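Local coordinates for sulfoquinovosidase (Escherichia coli, PDB 5AEG), which hydrolyses sulfoquinovosyl diacylglycerides, the plant sulfolipids, and simple sulfoquinovosides such as sulfoquinovosyl glycerol, releasing sulfoquinovose for breakdown by sulfoglycolysis, at residues E595-T600 and T627-E632; P125-Y130 and D140-P145; L609-L614 and P631-V636; T231-L236 and S582-M587. All coordinates share one frame; numbering follows the deposited sequence.

Interaction 1. Residues E595-T600 and T627-E632; sequences EDDAHT and TLYLPE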
loop_
_atom_site.group_PDB
_atom_site.type_symbol
_atom_site.label_atom_id
_atom_site.label_comp_id
_atom_site.label_asym_id
_atom_site.label_seq_id
_atom_site.Cartn_x
_atom_site.Cartn_y
_atom_site.Cartn_z
ATOM N N GLU A 595 4.092 24.398 0.329
ATOM C CA GLU A 595 3.300 24.418 -0.915
ATOM C C GLU A 595 3.803 25.312 -1.979
ATOM O O GLU A 595 3.655 24.988 -3.162
ATOM C CB GLU A 595 1.827 24.803 -0.638
ATOM C CG GLU A 595 0.980 23.716 -0.050
ATOM C CD GLU A 595 -0.505 24.033 -0.132
ATOM O OE1 GLU A 595 -0.861 25.080 -0.764
ATOM O OE2 GLU A 595 -1.325 23.224 0.353
ATOM N N ASP A 596 4.479 26.416 -1.587
ATOM C CA ASP A 596 4.935 27.404 -2.536
ATOM C C ASP A 596 6.275 27.038 -3.115
ATOM O O ASP A 596 6.761 27.751 -3.946
ATOM C CB ASP A 596 4.960 28.810 -1.866
ATOM C CG ASP A 596 5.818 28.834 -0.575
ATOM O OD1 ASP A 596 6.082 27.733 0.102
ATOM O OD2 ASP A 596 6.164 29.976 -0.192
ATOM N N ASP A 597 6.915 25.940 -2.657
ATOM C CA ASP A 597 8.235 25.558 -3.147
ATOM C C ASP A 597 8.090 24.557 -4.302
ATOM O O ASP A 597 7.729 23.358 -4.070
ATOM C CB ASP A 597 9.095 25.006 -2.002
ATOM C CG ASP A 597 10.497 24.693 -2.394
ATOM O OD1 ASP A 597 10.742 24.350 -3.571
ATOM O OD2 ASP A 597 11.419 24.700 -1.517
ATOM N N ALA A 598 8.369 25.037 -5.519
ATOM C CA ALA A 598 8.189 24.220 -6.753
ATOM C C ALA A 598 9.025 22.921 -6.781
ATOM O O ALA A 598 8.571 21.890 -7.270
ATOM C CB ALA A 598 8.491 25.046 -7.997
ATOM N N HIS A 599 10.199 22.944 -6.141
ATOM C CA HIS A 599 11.095 21.838 -6.172
ATOM C C HIS A 599 10.525 20.642 -5.384
ATOM O O HIS A 599 10.767 19.473 -5.743
ATOM C CB HIS A 599 12.474 22.238 -5.659
ATOM C CG HIS A 599 13.510 21.199 -5.974
ATOM N ND1 HIS A 599 13.764 20.764 -7.266
ATOM C CD2 HIS A 599 14.284 20.432 -5.171
ATOM C CE1 HIS A 599 14.661 19.795 -7.238
ATOM N NE2 HIS A 599 15.019 19.595 -5.979
ATOM N N THR A 600 9.759 20.920 -4.388
ATOM C CA THR A 600 9.290 19.841 -3.455
ATOM C C THR A 600 8.310 18.861 -4.186
ATOM O O THR A 600 8.149 17.716 -3.734
ATOM C CB THR A 600 8.599 20.345 -2.227
ATOM O OG1 THR A 600 7.372 21.050 -2.545
ATOM C CG2 THR A 600 9.556 21.234 -1.348
ATOM N N THR A 627 23.209 13.716 -0.249
ATOM C CA THR A 627 22.741 15.029 -0.825
ATOM C C THR A 627 21.244 14.950 -0.884
ATOM O O THR A 627 20.675 13.915 -1.290
ATOM C CB THR A 627 23.417 15.226 -2.197
ATOM O OG1 THR A 627 24.834 15.315 -2.028
ATOM C CG2 THR A 627 22.929 16.501 -2.897
ATOM N N LEU A 628 20.576 15.992 -0.413
ATOM C CA LEU A 628 19.152 16.060 -0.300
ATOM C C LEU A 628 18.786 17.530 -0.412
ATOM O O LEU A 628 19.688 18.397 -0.531
ATOM C CB LEU A 628 18.696 15.537 1.049
ATOM C CG LEU A 628 19.301 16.284 2.221
ATOM C CD1 LEU A 628 18.185 16.651 3.173
ATOM C CD2 LEU A 628 20.387 15.457 2.910
ATOM N N TYR A 629 17.491 17.785 -0.328
ATOM C CA TYR A 629 16.935 19.112 -0.486
ATOM C C TYR A 629 16.295 19.580 0.784
ATOM O O TYR A 629 15.421 18.922 1.319
ATOM C CB TYR A 629 15.919 19.147 -1.695
ATOM C CG TYR A 629 15.343 20.520 -1.855
ATOM C CD1 TYR A 629 16.134 21.576 -2.412
ATOM C CD2 TYR A 629 14.081 20.826 -1.405
ATOM C CE1 TYR A 629 15.587 22.879 -2.582
ATOM C CE2 TYR A 629 13.549 22.127 -1.551
ATOM C CZ TYR A 629 14.346 23.155 -2.105
ATOM O OH TYR A 629 13.753 24.441 -2.208
ATOM N N LEU A 630 16.641 20.802 1.246
ATOM C CA LEU A 630 15.892 21.414 2.307
ATOM C C LEU A 630 15.049 22.588 1.794
ATOM O O LEU A 630 15.595 23.467 1.091
ATOM C CB LEU A 630 16.864 21.947 3.388
ATOM C CG LEU A 630 17.761 20.911 4.087
ATOM C CD1 LEU A 630 18.770 21.599 5.084
ATOM C CD2 LEU A 630 16.939 19.927 4.853
ATOM N N PRO A 631 13.737 22.570 2.076
ATOM C CA PRO A 631 12.953 23.732 1.722
ATOM C C PRO A 631 13.337 24.897 2.741
ATOM O O PRO A 631 14.134 24.683 3.718
ATOM C CB PRO A 631 11.530 23.305 1.947
ATOM C CG PRO A 631 11.646 22.356 3.155
ATOM C CD PRO A 631 13.009 21.712 3.016
ATOM N N GLU A 632 12.865 26.094 2.451
ATOM C CA GLU A 632 13.268 27.259 3.253
ATOM C C GLU A 632 12.699 27.219 4.651
ATOM O O GLU A 632 11.486 27.280 4.871
ATOM C CB GLU A 632 12.864 28.600 2.522
ATOM C CG GLU A 632 13.663 29.825 3.064
ATOM C CD GLU A 632 15.187 29.639 2.959
ATOM O OE1 GLU A 632 15.813 29.775 1.841
ATOM O OE2 GLU A 632 15.808 29.334 4.018
HETATM O O HOH W 1 11.050 26.644 0.409
#

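Interaction 2. Residues P125-Y130 and D140-P145; sequences PEDHIY and DLRGKP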
loop_
_atom_site.group_PDB
_atom_site.type_symbol
_atom_site.label_atom_id
_atom_site.label_comp_id
_atom_site.label_asym_id
_atom_site.label_seq_id
_atom_site.Cartn_x
_atom_site.Cartn_y
_atom_site.Cartn_z
ATOM N N PRO A 125 -0.337 21.499 -18.775
ATOM C CA PRO A 125 0.952 20.879 -18.885
ATOM C C PRO A 125 1.784 20.886 -17.603
ATOM O O PRO A 125 2.517 19.962 -17.405
ATOM C CB PRO A 125 1.658 21.692 -19.978
ATOM C CG PRO A 125 0.523 22.139 -20.834
ATOM C CD PRO A 125 -0.533 22.496 -19.862
ATOM N N GLU A 126 1.660 21.912 -16.775
ATOM C CA GLU A 126 2.438 22.014 -15.509
ATOM C C GLU A 126 1.921 21.159 -14.321
ATOM O O GLU A 126 2.585 21.053 -13.286
ATOM C CB GLU A 126 2.502 23.463 -15.023
ATOM C CG GLU A 126 1.161 24.041 -14.694
ATOM C CD GLU A 126 0.475 24.787 -15.915
ATOM O OE1 GLU A 126 0.782 24.553 -17.136
ATOM O OE2 GLU A 126 -0.387 25.620 -15.617
ATOM N N ASP A 127 0.749 20.558 -14.439
ATOM C CA ASP A 127 0.179 19.902 -13.305
ATOM C C ASP A 127 1.035 18.661 -12.921
ATOM O O ASP A 127 1.500 17.952 -13.791
ATOM C CB ASP A 127 -1.241 19.411 -13.598
ATOM C CG ASP A 127 -2.233 20.534 -13.896
ATOM O OD1 ASP A 127 -2.000 21.696 -13.497
ATOM O OD2 ASP A 127 -3.316 20.205 -14.425
ATOM N N HIS A 128 1.151 18.390 -11.630
ATOM C CA HIS A 128 1.614 17.071 -11.154
ATOM C C HIS A 128 0.453 16.281 -10.675
ATOM O O HIS A 128 -0.630 16.822 -10.330
ATOM C CB HIS A 128 2.691 17.226 -10.024
ATOM C CG HIS A 128 3.802 18.140 -10.397
ATOM N ND1 HIS A 128 4.904 17.734 -11.121
ATOM C CD2 HIS A 128 3.964 19.490 -10.203
ATOM C CE1 HIS A 128 5.736 18.763 -11.304
ATOM N NE2 HIS A 128 5.172 19.840 -10.782
ATOM N N ILE A 129 0.681 14.960 -10.513
ATOM C CA ILE A 129 -0.353 14.056 -10.160
ATOM C C ILE A 129 0.237 13.045 -9.139
ATOM O O ILE A 129 1.340 12.503 -9.379
ATOM C CB ILE A 129 -0.833 13.295 -11.402
ATOM C CG1 ILE A 129 -1.563 14.195 -12.457
ATOM C CG2 ILE A 129 -1.776 12.192 -11.011
ATOM C CD1 ILE A 129 -2.899 14.723 -11.922
ATOM N N TYR A 130 -0.489 12.799 -8.089
ATOM C CA TYR A 130 -0.025 11.910 -7.031
ATOM C C TYR A 130 -1.136 10.928 -6.674
ATOM O O TYR A 130 -2.347 11.188 -6.881
ATOM C CB TYR A 130 0.349 12.722 -5.778
ATOM C CG TYR A 130 1.324 13.759 -6.066
ATOM C CD1 TYR A 130 2.677 13.486 -6.165
ATOM C CD2 TYR A 130 0.902 15.069 -6.301
ATOM C CE1 TYR A 130 3.598 14.476 -6.526
ATOM C CE2 TYR A 130 1.792 16.070 -6.628
ATOM C CZ TYR A 130 3.138 15.779 -6.774
ATOM O OH TYR A 130 4.051 16.715 -7.088
ATOM N N ASP A 140 5.306 11.482 -8.196
ATOM C CA ASP A 140 4.646 12.269 -9.274
ATOM C C ASP A 140 4.418 11.322 -10.415
ATOM O O ASP A 140 5.362 10.794 -10.987
ATOM C CB ASP A 140 5.527 13.383 -9.721
ATOM C CG ASP A 140 4.885 14.283 -10.800
ATOM O OD1 ASP A 140 3.710 14.196 -11.139
ATOM O OD2 ASP A 140 5.624 15.123 -11.290
ATOM N N LEU A 141 3.157 11.113 -10.813
ATOM C CA LEU A 141 2.826 10.193 -11.899
ATOM C C LEU A 141 2.755 10.825 -13.290
ATOM O O LEU A 141 2.595 10.139 -14.355
ATOM C CB LEU A 141 1.450 9.571 -11.579
ATOM C CG LEU A 141 1.253 8.912 -10.223
ATOM C CD1 LEU A 141 -0.110 8.326 -10.026
ATOM C CD2 LEU A 141 2.291 7.880 -9.964
ATOM N N ARG A 142 2.878 12.137 -13.350
ATOM C CA ARG A 142 2.799 12.827 -14.685
ATOM C C ARG A 142 3.816 12.421 -15.689
ATOM O O ARG A 142 4.963 12.252 -15.369
ATOM C CB ARG A 142 2.786 14.378 -14.513
ATOM C CG ARG A 142 2.116 15.073 -15.716
ATOM C CD ARG A 142 0.610 15.060 -15.588
ATOM N NE ARG A 142 -0.090 15.464 -16.789
ATOM C CZ ARG A 142 -0.275 16.736 -17.140
ATOM N NH1 ARG A 142 0.221 17.719 -16.382
ATOM N NH2 ARG A 142 -0.975 17.015 -18.247
ATOM N N GLY A 143 3.384 12.194 -16.932
ATOM C CA GLY A 143 4.279 11.718 -17.943
ATOM C C GLY A 143 4.106 10.243 -18.301
ATOM O O GLY A 143 4.620 9.815 -19.303
ATOM N N LYS A 144 3.327 9.482 -17.540
ATOM C CA LYS A 144 3.256 8.048 -17.751
ATOM C C LYS A 144 1.856 7.529 -17.567
ATOM O O LYS A 144 1.040 8.131 -16.818
ATOM C CB LYS A 144 4.116 7.312 -16.683
ATOM C CG LYS A 144 5.603 7.595 -16.712
ATOM C CD LYS A 144 6.238 6.912 -17.910
ATOM C CE LYS A 144 6.989 5.629 -17.538
ATOM N NZ LYS A 144 7.788 5.131 -18.701
ATOM N N PRO A 145 1.582 6.332 -18.143
ATOM C CA PRO A 145 0.370 5.614 -17.880
ATOM C C PRO A 145 0.520 4.571 -16.784
ATOM O O PRO A 145 1.579 3.980 -16.612
ATOM C CB PRO A 145 0.048 4.990 -19.267
ATOM C CG PRO A 145 1.451 4.612 -19.787
ATOM C CD PRO A 145 2.309 5.762 -19.301
#

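Interaction 3. Residues L609-L614 and P631-V636; sequences LGRDIL and PEDNWV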
loop_
_atom_site.group_PDB
_atom_site.type_symbol
_atom_site.label_atom_id
_atom_site.label_comp_id
_atom_site.label_asym_id
_atom_site.label_seq_id
_atom_site.Cartn_x
_atom_site.Cartn_y
_atom_site.Cartn_z
ATOM N N LEU A 609 8.543 13.527 8.540
ATOM C CA LEU A 609 7.975 12.689 9.614
ATOM C C LEU A 609 7.274 13.643 10.541
ATOM O O LEU A 609 7.923 14.381 11.260
ATOM C CB LEU A 609 9.050 11.898 10.338
ATOM C CG LEU A 609 8.657 10.866 11.399
ATOM C CD1 LEU A 609 7.856 9.683 10.786
ATOM C CD2 LEU A 609 9.883 10.330 12.123
ATOM N N GLY A 610 5.947 13.572 10.553
ATOM C CA GLY A 610 5.117 14.641 11.155
ATOM C C GLY A 610 5.474 15.968 10.462
ATOM O O GLY A 610 5.945 15.996 9.327
ATOM N N ARG A 611 5.210 17.075 11.164
ATOM C CA ARG A 611 5.527 18.408 10.658
ATOM C C ARG A 611 7.003 18.828 10.681
ATOM O O ARG A 611 7.443 19.579 9.788
ATOM C CB ARG A 611 4.703 19.427 11.474
ATOM C CG ARG A 611 4.853 20.895 11.117
ATOM C CD ARG A 611 4.394 21.274 9.756
ATOM N NE ARG A 611 4.758 22.688 9.362
ATOM C CZ ARG A 611 5.890 23.031 8.725
ATOM N NH1 ARG A 611 6.869 22.099 8.363
ATOM N NH2 ARG A 611 6.067 24.306 8.431
ATOM N N ASP A 612 7.772 18.352 11.672
ATOM C CA ASP A 612 9.009 19.053 12.080
ATOM C C ASP A 612 10.300 18.288 11.808
ATOM O O ASP A 612 11.387 18.794 12.095
ATOM C CB ASP A 612 8.886 19.367 13.585
ATOM C CG ASP A 612 7.820 20.436 13.907
ATOM O OD1 ASP A 612 7.548 21.199 13.020
ATOM O OD2 ASP A 612 7.251 20.440 15.005
ATOM N N ILE A 613 10.219 17.043 11.288
ATOM C CA ILE A 613 11.459 16.310 10.978
ATOM C C ILE A 613 11.501 16.036 9.499
ATOM O O ILE A 613 10.492 15.589 8.912
ATOM C CB ILE A 613 11.489 14.957 11.726
ATOM C CG1 ILE A 613 11.546 15.206 13.219
ATOM C CG2 ILE A 613 12.717 14.146 11.269
ATOM C CD1 ILE A 613 11.437 13.983 14.109
ATOM N N LEU A 614 12.645 16.270 8.870
ATOM C CA LEU A 614 12.840 15.977 7.490
ATOM C C LEU A 614 13.800 14.798 7.414
ATOM O O LEU A 614 14.905 14.842 8.014
ATOM C CB LEU A 614 13.366 17.179 6.748
ATOM C CG LEU A 614 13.615 17.078 5.210
ATOM C CD1 LEU A 614 13.435 18.442 4.562
ATOM C CD2 LEU A 614 14.926 16.494 4.806
ATOM N N PRO A 631 13.737 22.570 2.076
ATOM C CA PRO A 631 12.953 23.732 1.722
ATOM C C PRO A 631 13.337 24.897 2.741
ATOM O O PRO A 631 14.134 24.683 3.718
ATOM C CB PRO A 631 11.530 23.305 1.947
ATOM C CG PRO A 631 11.646 22.356 3.155
ATOM C CD PRO A 631 13.009 21.712 3.016
ATOM N N GLU A 632 12.865 26.094 2.451
ATOM C CA GLU A 632 13.268 27.259 3.253
ATOM C C GLU A 632 12.699 27.219 4.651
ATOM O O GLU A 632 11.486 27.280 4.871
ATOM C CB GLU A 632 12.864 28.600 2.522
ATOM C CG GLU A 632 13.663 29.825 3.064
ATOM C CD GLU A 632 15.187 29.639 2.959
ATOM O OE1 GLU A 632 15.813 29.775 1.841
ATOM O OE2 GLU A 632 15.808 29.334 4.018
ATOM N N ASP A 633 13.587 27.020 5.618
ATOM C CA ASP A 633 13.200 26.919 6.998
ATOM C C ASP A 633 14.510 26.940 7.736
ATOM O O ASP A 633 15.570 26.895 7.163
ATOM C CB ASP A 633 12.354 25.650 7.355
ATOM C CG ASP A 633 11.305 25.902 8.376
ATOM O OD1 ASP A 633 11.599 26.660 9.313
ATOM O OD2 ASP A 633 10.174 25.322 8.360
ATOM N N ASN A 634 14.394 27.031 9.032
ATOM C CA ASN A 634 15.587 26.891 9.901
ATOM C C ASN A 634 15.718 25.430 10.385
ATOM O O ASN A 634 14.995 25.028 11.265
ATOM C CB ASN A 634 15.520 27.902 11.018
ATOM C CG ASN A 634 15.785 29.353 10.443
ATOM O OD1 ASN A 634 16.768 29.629 9.639
ATOM N ND2 ASN A 634 14.869 30.195 10.705
ATOM N N TRP A 635 16.651 24.743 9.774
ATOM C CA TRP A 635 16.850 23.289 9.945
ATOM C C TRP A 635 18.023 23.062 10.853
ATOM O O TRP A 635 18.982 23.830 10.843
ATOM C CB TRP A 635 17.065 22.636 8.583
ATOM C CG TRP A 635 15.839 22.627 7.757
ATOM C CD1 TRP A 635 15.609 23.417 6.679
ATOM C CD2 TRP A 635 14.620 21.875 7.971
ATOM N NE1 TRP A 635 14.411 23.144 6.167
ATOM C CE2 TRP A 635 13.743 22.259 6.980
ATOM C CE3 TRP A 635 14.209 20.917 8.896
ATOM C CZ2 TRP A 635 12.500 21.719 6.857
ATOM C CZ3 TRP A 635 12.991 20.357 8.751
ATOM C CH2 TRP A 635 12.142 20.768 7.756
ATOM N N VAL A 636 17.921 22.030 11.689
ATOM C CA VAL A 636 19.016 21.585 12.532
ATOM C C VAL A 636 19.298 20.112 12.276
ATOM O O VAL A 636 18.350 19.304 12.370
ATOM C CB VAL A 636 18.606 21.736 14.021
ATOM C CG1 VAL A 636 19.783 21.365 14.889
ATOM C CG2 VAL A 636 18.192 23.155 14.277
HETATM O O HOH W 2 7.620 26.233 8.064
#

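Interaction 4. Residues T231-L236 and S582-M587; sequences TYISLL and SGLPVM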
loop_
_atom_site.group_PDB
_atom_site.type_symbol
_atom_site.label_atom_id
_atom_site.label_comp_id
_atom_site.label_asym_id
_atom_site.label_seq_id
_atom_site.Cartn_x
_atom_site.Cartn_y
_atom_site.Cartn_z
ATOM N N THR A 231 -5.976 23.777 0.406
ATOM C CA THR A 231 -4.639 23.224 0.730
ATOM C C THR A 231 -4.651 21.681 0.551
ATOM O O THR A 231 -5.694 21.046 0.632
ATOM C CB THR A 231 -4.252 23.479 2.187
ATOM O OG1 THR A 231 -5.178 22.823 3.026
ATOM C CG2 THR A 231 -4.262 24.997 2.545
ATOM N N TYR A 232 -3.480 21.124 0.369
ATOM C CA TYR A 232 -3.372 19.617 0.318
ATOM C C TYR A 232 -3.797 18.987 1.579
ATOM O O TYR A 232 -4.443 17.923 1.566
ATOM C CB TYR A 232 -1.924 19.137 -0.105
ATOM C CG TYR A 232 -1.630 19.602 -1.465
ATOM C CD1 TYR A 232 -2.245 19.000 -2.584
ATOM C CD2 TYR A 232 -0.779 20.656 -1.685
ATOM C CE1 TYR A 232 -2.037 19.492 -3.872
ATOM C CE2 TYR A 232 -0.558 21.140 -2.950
ATOM C CZ TYR A 232 -1.185 20.549 -4.046
ATOM O OH TYR A 232 -0.980 21.094 -5.271
ATOM N N ILE A 233 -3.417 19.587 2.722
ATOM C CA ILE A 233 -3.842 19.069 3.986
ATOM C C ILE A 233 -5.371 18.971 4.112
ATOM O O ILE A 233 -5.924 17.963 4.614
ATOM C CB ILE A 233 -3.212 19.923 5.140
ATOM C CG1 ILE A 233 -1.726 19.572 5.252
ATOM C CG2 ILE A 233 -3.933 19.718 6.440
ATOM C CD1 ILE A 233 -0.971 20.490 6.160
ATOM N N SER A 234 -6.059 20.036 3.676
ATOM C CA SER A 234 -7.527 20.021 3.667
ATOM C C SER A 234 -8.049 18.951 2.670
ATOM O O SER A 234 -9.006 18.279 2.917
ATOM C CB SER A 234 -8.088 21.437 3.271
ATOM O OG SER A 234 -9.487 21.333 3.286
ATOM N N LEU A 235 -7.388 18.886 1.532
ATOM C CA LEU A 235 -7.760 17.905 0.516
ATOM C C LEU A 235 -7.725 16.472 1.083
ATOM O O LEU A 235 -8.666 15.708 0.886
ATOM C CB LEU A 235 -6.940 18.111 -0.724
ATOM C CG LEU A 235 -7.453 17.318 -1.923
ATOM C CD1 LEU A 235 -8.825 17.851 -2.370
ATOM C CD2 LEU A 235 -6.460 17.369 -3.045
ATOM N N LEU A 236 -6.727 16.158 1.904
ATOM C CA LEU A 236 -6.574 14.812 2.469
ATOM C C LEU A 236 -7.568 14.534 3.541
ATOM O O LEU A 236 -8.059 13.420 3.692
ATOM C CB LEU A 236 -5.093 14.535 2.944
ATOM C CG LEU A 236 -4.029 14.517 1.835
ATOM C CD1 LEU A 236 -2.715 14.208 2.470
ATOM C CD2 LEU A 236 -4.290 13.470 0.774
ATOM N N SER A 582 -7.879 13.391 11.155
ATOM C CA SER A 582 -8.129 14.139 9.957
ATOM C C SER A 582 -7.417 13.704 8.696
ATOM O O SER A 582 -7.396 14.461 7.708
ATOM C CB SER A 582 -7.895 15.619 10.261
ATOM O OG SER A 582 -6.551 15.778 10.478
ATOM N N GLY A 583 -6.808 12.496 8.701
ATOM C CA GLY A 583 -6.112 11.969 7.494
ATOM C C GLY A 583 -4.819 12.646 7.153
ATOM O O GLY A 583 -4.308 12.514 6.041
ATOM N N LEU A 584 -4.245 13.379 8.087
ATOM C CA LEU A 584 -2.983 14.025 7.876
ATOM C C LEU A 584 -1.905 12.903 8.095
ATOM O O LEU A 584 -1.757 12.403 9.204
ATOM C CB LEU A 584 -2.734 15.085 8.918
ATOM C CG LEU A 584 -1.465 15.877 8.830
ATOM C CD1 LEU A 584 -1.185 16.569 7.544
ATOM C CD2 LEU A 584 -1.390 16.869 9.962
ATOM N N PRO A 585 -1.316 12.435 6.990
ATOM C CA PRO A 585 -0.443 11.204 7.159
ATOM C C PRO A 585 0.851 11.409 7.969
ATOM O O PRO A 585 1.391 12.508 8.081
ATOM C CB PRO A 585 -0.141 10.818 5.729
ATOM C CG PRO A 585 -0.039 12.177 5.018
ATOM C CD PRO A 585 -1.236 12.959 5.614
ATOM N N VAL A 586 1.366 10.303 8.502
ATOM C CA VAL A 586 2.554 10.363 9.370
ATOM C C VAL A 586 3.810 10.651 8.585
ATOM O O VAL A 586 4.609 11.478 8.989
ATOM C CB VAL A 586 2.698 9.080 10.228
ATOM C CG1 VAL A 586 3.906 9.192 11.139
ATOM C CG2 VAL A 586 1.436 8.901 11.056
ATOM N N MET A 587 3.982 10.022 7.406
ATOM C CA MET A 587 5.068 10.364 6.560
ATOM C C MET A 587 4.477 11.186 5.428
ATOM O O MET A 587 3.575 10.748 4.737
ATOM C CB MET A 587 5.757 9.080 6.010
ATOM C CG MET A 587 6.421 8.295 7.073
ATOM S SD MET A 587 6.833 6.547 6.617
ATOM C CE MET A 587 8.058 6.773 5.374
HETATM O O HOH W 3 -5.310 16.245 6.717
#

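Interaction 1. Residues E595-T600 and T627-E632
One face of the Tyr-629 ring receives the edge of His-599, and the planes, 69° apart, define a T-shaped (edge-to-face) pair. His-599 CD2 does the touching, 3.5 Å from Tyr-629 CG and displaced from the ring centre toward the rim. At the edge of the tyrosine, in its plane, sits Asp-597 OD2. Tyr-629 OH donates to Asp-597 OD2 over 2.4 Å, a very short separation whose exact value calls for caution; the side chains meet tip to tip with their planes 85° apart. Thr-600 CG2 comes in obliquely, 4.1 Å from Tyr-629 CE2. The loop itself is held by an Asx turn, in which Asp-597 OD1 accepts from His-599 N at 3.0 Å, so one carboxylate both shapes its own backbone and grips the partner. The contact thereby fastens the loop between strands 587-588 and 607-609 of the family 31 C-terminal domain to strand 625-630, which pairs with strand 647-652. Asp-597 O is shared by two donors of Thr-600, its N and its OG1, the latter at 2.8 Å. Water 1 donates to Asp-597 OD2 and accepts from Glu-632 N, whereas the Glu-632 carboxylate turns to Gly-646 N.

Interaction 2. Residues P125-Y130 and D140-P145
Asp-140 carries the tight part of this contact, its carboxylate lodged against His-128 and Ile-129. CG stands anti to the backbone N (chi1 -178°), and both carboxylate oxygens accept bonds. Asp-140 OD2 takes His-128 ND1 at 2.7 Å; the donor lies above the carboxylate plane, while the oxygen is near the plane of the imidazole. OD1 is gripped twice, from opposite faces of its plane, by Ile-129 N at 3.2 Å and by Arg-142 N at 3.1 Å, the second bond making an Asx turn. Next to it a backbone bond joins Leu-141 N to Ile-129 O at 2.7 Å. An alanine in place of Asp-140 would probably leave His-128 ND1, Ile-129 N and Arg-142 N without the carboxylate oxygens that accept from them and set the imidazole freer to turn.

Toward Pro-125 and Glu-126, both exposed, the contact is looser and rests on one long side chain. Arg-142 bends at its second torsion (chi2 82°), and NH1 donates to Asp-127 O at 2.9 Å, with that oxygen in the guanidinium plane. NH1 also bonds Gln-124 O, and NH2 bonds Ala-209 O and Pro-210 O. Arg-142 CD packs 3.9 Å from Ile-129 CG1.

Beyond Arg-142 the chain turns at Gly-143, whose positive phi suits the third position of the type II beta turn from Leu-141 to Lys-144; Asx turn and beta turn together shape the connection between strands 129-133 and 145-148 of the galactose mutarotase-like N-terminal domain.

Interaction 3. Residues L609-L614 and P631-V636
The nearest CA atoms, those of Leu-614 and Trp-635, are 8.7 Å apart, too far for strand pairing, and no direct hydrogen bond joins the segments. Their strands, 613-615 and 635-637, flank strand 660-663 in the antiparallel sheet of the family 31 C-terminal domain, so the contact spans that strand through side chains. Leu-614 crosses Trp-635 at about a right angle, with its CB 3.8 Å from Trp-635 CZ3. Leu-614 CG is anti to the backbone N (chi1 -179°), and CD1 beyond it lies over one face of the indole, toward the rim. The same methyl meets Pro-631 tip to tip, Leu-614 CD1 to Pro-631 CD being 3.6 Å. On the opposite face of the indole sits Asp-633 CB. Trp-635 NE1 donates to Pro-631 O at 2.9 Å, with that oxygen in the ring plane, which fixes the rotation of the indole. An alanine at Trp-635 would probably open a gap beside Leu-614 and leave Pro-631 O without its indole donor. Beside this packing the charges of Arg-611 and Asp-633 stay beyond salt-bridge range; Arg-611 NH1 bonds Tyr-594 OH, Asp-633 OD2 pairs with Arg-663 NE and the same hydroxyl, and water 2 donates to Asp-633 OD2 at 2.7 Å.

Interaction 4. Residues T231-L236 and S582-M587
Ile-233 and Leu-584 form one of two apolar pairs, meeting through one branch each: Leu-584 CD1 lies 3.8 Å from Ile-233 CG1 and a little farther from the CD1 of that isoleucine. Leu-584 CG is anti to the backbone N (chi1 -179°), and from there the methyl reaches the helix. Deeper in, Leu-236 crosses Pro-585 at about a right angle, with Leu-236 CD1 3.7 Å from Pro-585 CD; both residues are buried.

Backbone packing makes a second group. Leu-236 CB rests 3.8 Å from Gly-583 O, and the CA atoms of Leu-236 and Gly-583 are 5.8 Å apart. Gly-583 is the first residue to leave helical angles after helix 569-582, with positive phi (72°), and a CB there would point at Leu-236 O and crowd it. The contact thus sets the first turn of helix 232-243, which follows strand 221-228, against the loop leading from helix 569-582 to strand 587-588 of the C-terminal domain.

Polar links between the segments run through water. Water 3 donates to Ile-233 O at 2.8 Å and to Ser-582 O at 2.9 Å, so two backbone carbonyls that do not touch share one bridge. Within 231-236 the helix start is capped: Thr-231, the N-cap, accepts from Ser-234 N at its OG1, 3.0 Å away and at 158°. Tyr-232 N donates to Glu-595 OE2, a negative charge likely to suit the N-terminal end of a helix, and the ring of Tyr-232 meets Phe-591 edge-to-face.

From the N terminus, interaction 2 comes first and closes a short loop, nine residues between its segments, within the N-terminal domain. Interaction 4 follows and spans 345 residues, enclosing the TIM-barrel sequence between helix 232-243 and the start of the C-terminal domain. Interaction 1 opens after interaction 4 has closed; interaction 3 opens inside the loop of interaction 1, and both end on one continuous stretch, sharing Pro-631 and Glu-632. Leu-614 against Leu-628 and Leu-630 joins these two contacts directly. Interaction 4 touches interaction 1 through Glu-595 and interaction 3 through Val-586 with Gly-610. Interaction 2 touches none of the others; its nearest atoms lie about 5 Å from interaction 1.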